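Local coordinates for protein voltage-sensor containing phosphatase (Ciona intestinalis, PDB 3V0D) that probably dephosphorylates phosphoinositides under the control of a membrane voltage sensor, through a PTEN-like phosphatase domain paired with a C2 domain, at residues T81-D84 with N85-R89; V215-G218 with N219-L223. The protein carries 1 engineered substitution. One frame throughout, in Å; residues are numbered along the deposited sequence. Where two conformers were deposited one is given.

Contact 1: T81-D84 with N85-R89; sequences TKFD and NHVYR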
loop_
_atom_site.group_PDB
_atom_site.type_symbol
_atom_site.label_atom_id
_atom_site.label_comp_id
_atom_site.label_asym_id
_atom_site.label_seq_id
_atom_site.Cartn_x
_atom_site.Cartn_y
_atom_site.Cartn_z
ATOM N N THR A 81 12.415 -21.181 -11.178
ATOM C CA THR A 81 12.771 -22.589 -11.121
ATOM C C THR A 81 13.730 -22.896 -9.973
ATOM O O THR A 81 13.781 -24.037 -9.501
ATOM C CB THR A 81 13.205 -23.093 -12.504
ATOM O OG1 THR A 81 12.122 -22.811 -13.431
ATOM C CG2 THR A 81 13.500 -24.596 -12.500
ATOM N N LYS A 82 14.424 -21.872 -9.452
ATOM C CA LYS A 82 15.236 -22.014 -8.236
ATOM C C LYS A 82 14.376 -22.466 -7.057
ATOM O O LYS A 82 14.874 -23.112 -6.128
ATOM C CB LYS A 82 15.926 -20.684 -7.899
ATOM C CG LYS A 82 17.025 -20.286 -8.859
ATOM C CD LYS A 82 18.232 -21.165 -8.660
ATOM C CE LYS A 82 19.302 -20.883 -9.689
ATOM N NZ LYS A 82 20.345 -21.950 -9.640
ATOM N N PHE A 83 13.096 -22.080 -7.083
ATOM C CA PHE A 83 12.135 -22.434 -6.029
ATOM C C PHE A 83 11.196 -23.546 -6.516
ATOM O O PHE A 83 10.064 -23.664 -6.054
ATOM C CB PHE A 83 11.338 -21.188 -5.615
ATOM C CG PHE A 83 12.158 -20.178 -4.873
ATOM C CD1 PHE A 83 12.624 -19.039 -5.499
ATOM C CD2 PHE A 83 12.460 -20.392 -3.529
ATOM C CE1 PHE A 83 13.375 -18.114 -4.784
ATOM C CE2 PHE A 83 13.242 -19.468 -2.824
ATOM C CZ PHE A 83 13.671 -18.326 -3.452
ATOM N N ASP A 84 11.687 -24.355 -7.457
ATOM C CA ASP A 84 10.905 -25.469 -8.009
ATOM C C ASP A 84 9.551 -25.014 -8.552
ATOM O O ASP A 84 8.567 -25.748 -8.496
ATOM C CB ASP A 84 10.771 -26.632 -7.012
ATOM C CG ASP A 84 12.107 -27.336 -6.738
ATOM O OD1 ASP A 84 13.061 -27.196 -7.527
ATOM O OD2 ASP A 84 12.205 -28.033 -5.708
ATOM N N ASN A 85 9.516 -23.801 -9.104
ATOM C CA ASN A 85 8.330 -23.267 -9.769
ATOM C C ASN A 85 7.172 -23.045 -8.808
ATOM O O ASN A 85 6.014 -23.056 -9.219
ATOM C CB ASN A 85 7.905 -24.147 -10.950
ATOM C CG ASN A 85 9.069 -24.446 -11.849
ATOM O OD1 ASN A 85 9.734 -23.516 -12.335
ATOM N ND2 ASN A 85 9.359 -25.731 -12.048
ATOM N N HIS A 86 7.475 -22.825 -7.533
ATOM C CA HIS A 86 6.428 -22.583 -6.524
ATOM C C HIS A 86 6.373 -21.106 -6.143
ATOM O O HIS A 86 6.318 -20.766 -4.968
ATOM C CB HIS A 86 6.715 -23.430 -5.277
ATOM C CG HIS A 86 6.775 -24.895 -5.546
ATOM N ND1 HIS A 86 5.804 -25.555 -6.261
ATOM C CD2 HIS A 86 7.699 -25.829 -5.211
ATOM C CE1 HIS A 86 6.122 -26.838 -6.357
ATOM N NE2 HIS A 86 7.259 -27.031 -5.711
ATOM N N VAL A 87 6.376 -20.240 -7.136
ATOM C CA VAL A 87 6.368 -18.790 -6.926
ATOM C C VAL A 87 5.118 -18.210 -7.564
ATOM O O VAL A 87 4.754 -18.584 -8.667
ATOM C CB VAL A 87 7.628 -18.129 -7.519
ATOM C CG1 VAL A 87 7.658 -16.617 -7.201
ATOM C CG2 VAL A 87 8.885 -18.806 -7.025
ATOM N N TYR A 88 4.494 -17.286 -6.841
ATOM C CA TYR A 88 3.315 -16.551 -7.297
ATOM C C TYR A 88 3.656 -15.063 -7.244
ATOM O O TYR A 88 4.097 -14.574 -6.207
ATOM C CB TYR A 88 2.156 -16.911 -6.376
ATOM C CG TYR A 88 0.823 -16.268 -6.693
ATOM C CD1 TYR A 88 -0.201 -17.024 -7.258
ATOM C CD2 TYR A 88 0.546 -14.945 -6.364
ATOM C CE1 TYR A 88 -1.447 -16.469 -7.500
ATOM C CE2 TYR A 88 -0.704 -14.384 -6.605
ATOM C CZ TYR A 88 -1.688 -15.148 -7.168
ATOM O OH TYR A 88 -2.917 -14.620 -7.429
ATOM N N ARG A 89 3.447 -14.346 -8.332
ATOM C CA ARG A 89 3.765 -12.913 -8.372
ATOM C C ARG A 89 2.531 -12.053 -8.181
ATOM O O ARG A 89 1.481 -12.284 -8.786
ATOM C CB ARG A 89 4.433 -12.545 -9.721
ATOM C CG ARG A 89 5.911 -12.999 -9.867
ATOM C CD ARG A 89 6.667 -12.346 -11.003
ATOM N NE ARG A 89 6.956 -10.924 -10.749
ATOM C CZ ARG A 89 7.647 -10.131 -11.586
ATOM N NH1 ARG A 89 8.122 -10.616 -12.731
ATOM N NH2 ARG A 89 7.872 -8.836 -11.315
HETATM O O HOH W 1 8.030 -28.034 -11.067
#
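Swung beside their backbone nitrogens, OG1 of T81 (chi1 -56°) and CG of N85 (chi1 -50°) let the two side chains run side by side and point the same way. T81, just ahead of the type I' beta turn F83 to H86, is thereby joined to N85 at one of its corners; the turn leads from a short 3-10 segment into strand 87-92 of the tensin-type phosphatase domain. D84 and N85 occupy the turn's corners with the positive phi values that this type requires. T81 OG1 donates to N85 OD1 over 2.7 Å, entering in the carbonyl plane, which fixes the rotation of the amide. The amide nitrogen is held too: N85 ND2 donates to water 1 at 2.8 Å, and that water reaches back to D84 O through a long, weak bond. The turn closes where H86 N donates to F83 O at 3.1 Å. Just before it, D84 N bonds to T81 O, so two backbone bonds succeed one another as the chain reverses. H86 folds its imidazole back over the turn: D84 O sits over the centre of one ring face, and D84 CB meets H86 CD2 at 3.7 Å. The ring also meets F67 edge-to-face, and backbone bonds from H86 and Y88 to I69 tie this end of the strand to strand 67-73. The buried F83 packs on helix 52-62 through I52, V55 and S56, and both F83 and V87 touch I69. V87 CG2, anti to its own carbonyl carbon, approaches F83 CB to 3.7 Å and F83 CD1 to 4.0 Å.

Contact 2: V215-G218 with N219-L223; sequences VGRG and NGSDL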
loop_
_atom_site.group_PDB
_atom_site.type_symbol
_atom_site.label_atom_id
_atom_site.label_comp_id
_atom_site.label_asym_id
_atom_site.label_seq_id
_atom_site.Cartn_x
_atom_site.Cartn_y
_atom_site.Cartn_z
ATOM N N VAL A 215 2.470 25.008 2.819
ATOM C CA VAL A 215 2.572 23.872 1.904
ATOM C C VAL A 215 2.866 24.444 0.512
ATOM O O VAL A 215 1.996 25.053 -0.105
ATOM C CB VAL A 215 1.251 23.032 1.882
ATOM C CG1 VAL A 215 1.411 21.856 0.920
ATOM C CG2 VAL A 215 0.917 22.539 3.297
ATOM N N GLY A 216 4.104 24.286 0.044
ATOM C CA GLY A 216 4.524 24.919 -1.214
ATOM C C GLY A 216 4.365 26.430 -1.128
ATOM O O GLY A 216 4.845 27.052 -0.172
ATOM N N ARG A 217 3.649 27.018 -2.083
ATOM C CA ARG A 217 3.404 28.460 -2.088
ATOM C C ARG A 217 2.306 28.872 -1.119
ATOM O O ARG A 217 2.069 30.070 -0.921
ATOM C CB ARG A 217 2.996 28.923 -3.489
ATOM C CG ARG A 217 4.113 28.973 -4.515
ATOM C CD ARG A 217 5.217 29.946 -4.144
ATOM N NE ARG A 217 4.888 31.342 -4.426
ATOM C CZ ARG A 217 4.612 32.262 -3.504
ATOM N NH1 ARG A 217 4.624 31.952 -2.212
ATOM N NH2 ARG A 217 4.323 33.502 -3.873
ATOM N N GLY A 218 1.626 27.888 -0.530
ATOM C CA GLY A 218 0.645 28.181 0.524
ATOM C C GLY A 218 -0.709 28.634 0.023
ATOM O O GLY A 218 -1.531 29.099 0.802
ATOM N N ASN A 219 -0.959 28.477 -1.283
ATOM C CA ASN A 219 -2.212 28.929 -1.871
ATOM C C ASN A 219 -2.677 28.058 -3.036
ATOM O O ASN A 219 -3.545 28.469 -3.814
ATOM C CB ASN A 219 -2.086 30.392 -2.318
ATOM C CG ASN A 219 -0.992 30.574 -3.339
ATOM O OD1 ASN A 219 -0.496 29.600 -3.910
ATOM N ND2 ASN A 219 -0.606 31.813 -3.586
ATOM N N GLY A 220 -2.087 26.871 -3.164
ATOM C CA GLY A 220 -2.446 25.950 -4.238
ATOM C C GLY A 220 -1.778 26.221 -5.573
ATOM O O GLY A 220 -1.844 25.373 -6.453
ATOM N N SER A 221 -1.121 27.374 -5.747
ATOM C CA SER A 221 -0.650 27.770 -7.057
ATOM C C SER A 221 0.466 26.885 -7.589
ATOM O O SER A 221 0.673 26.842 -8.803
ATOM C CB SER A 221 -0.195 29.237 -7.056
ATOM O OG SER A 221 0.947 29.433 -6.227
ATOM N N ASP A 222 1.207 26.207 -6.713
ATOM C CA ASP A 222 2.272 25.319 -7.147
ATOM C C ASP A 222 1.780 23.906 -7.488
ATOM O O ASP A 222 2.564 23.117 -7.999
ATOM C CB ASP A 222 3.358 25.208 -6.060
ATOM C CG ASP A 222 2.780 24.843 -4.692
ATOM O OD1 ASP A 222 2.014 25.663 -4.153
ATOM O OD2 ASP A 222 3.076 23.740 -4.175
ATOM N N LEU A 223 0.529 23.581 -7.175
ATOM C CA LEU A 223 0.084 22.195 -7.173
ATOM C C LEU A 223 -0.528 21.735 -8.488
ATOM O O LEU A 223 -1.189 22.502 -9.210
ATOM C CB LEU A 223 -0.928 21.969 -6.039
ATOM C CG LEU A 223 -0.393 22.138 -4.610
ATOM C CD1 LEU A 223 -1.524 21.981 -3.609
ATOM C CD2 LEU A 223 0.750 21.172 -4.303
HETATM O O HOH W 2 0.075 25.351 -2.234
#
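The backbone of R217 meets the carboxylate of D222 where two beta turns follow each other, type II' from V215 to G218 and type I from G220 to L223, in the loop between strands 202-210 and 223-229 of the PTEN-type C2 domain. Three side chains of the second half, N219, S221 and D222, place their first branch between backbone N and carbonyl carbon. For N219 (chi1 60°) this makes an Asx turn: OD1 accepts from S221 N at 3.0 Å. The similarly folded S221 (chi1 66°) brings OG to the same oxygen at 2.7 Å, in the carbonyl plane and on a lone pair, so two donors grip the amide oxygen. S221 OG also rests against R217 CB at 3.5 Å. In D222, whose CG stands at chi1 52°, OD1 accepts from the backbone N of R217 at 3.0 Å, in a nearly straight bond that comes from above the carboxylate plane. The carboxylate's other oxygen, OD2, is hydrogen-bonded to S276 OG and lies 3.5 Å from G216 CA, where the lack of a side chain leaves room for it. Water 2 stitches the halves together, donating to V215 O and accepting from G220 N, while its second proton goes to D222 OD1 at 2.7 Å.

Overall arrangement
The two contacts come in series along the chain and sit on opposite sides of its centre, about 48 Å apart between centres and about 32 Å between nearest atoms. Contact 1 belongs to the phosphatase domain, where it leads into strand 87-92 of the mixed sheet beside strand 67-73. Contact 2 lies in the C2 domain, joining strand 202-210 of the five-stranded antiparallel sheet to strand 223-229 of the four-stranded one. They share no sheet or helix and do not touch. Each shapes a local chain reversal within its own domain: they are independent turns, one in the phosphatase and one in the C2 domain, with no direct link between them.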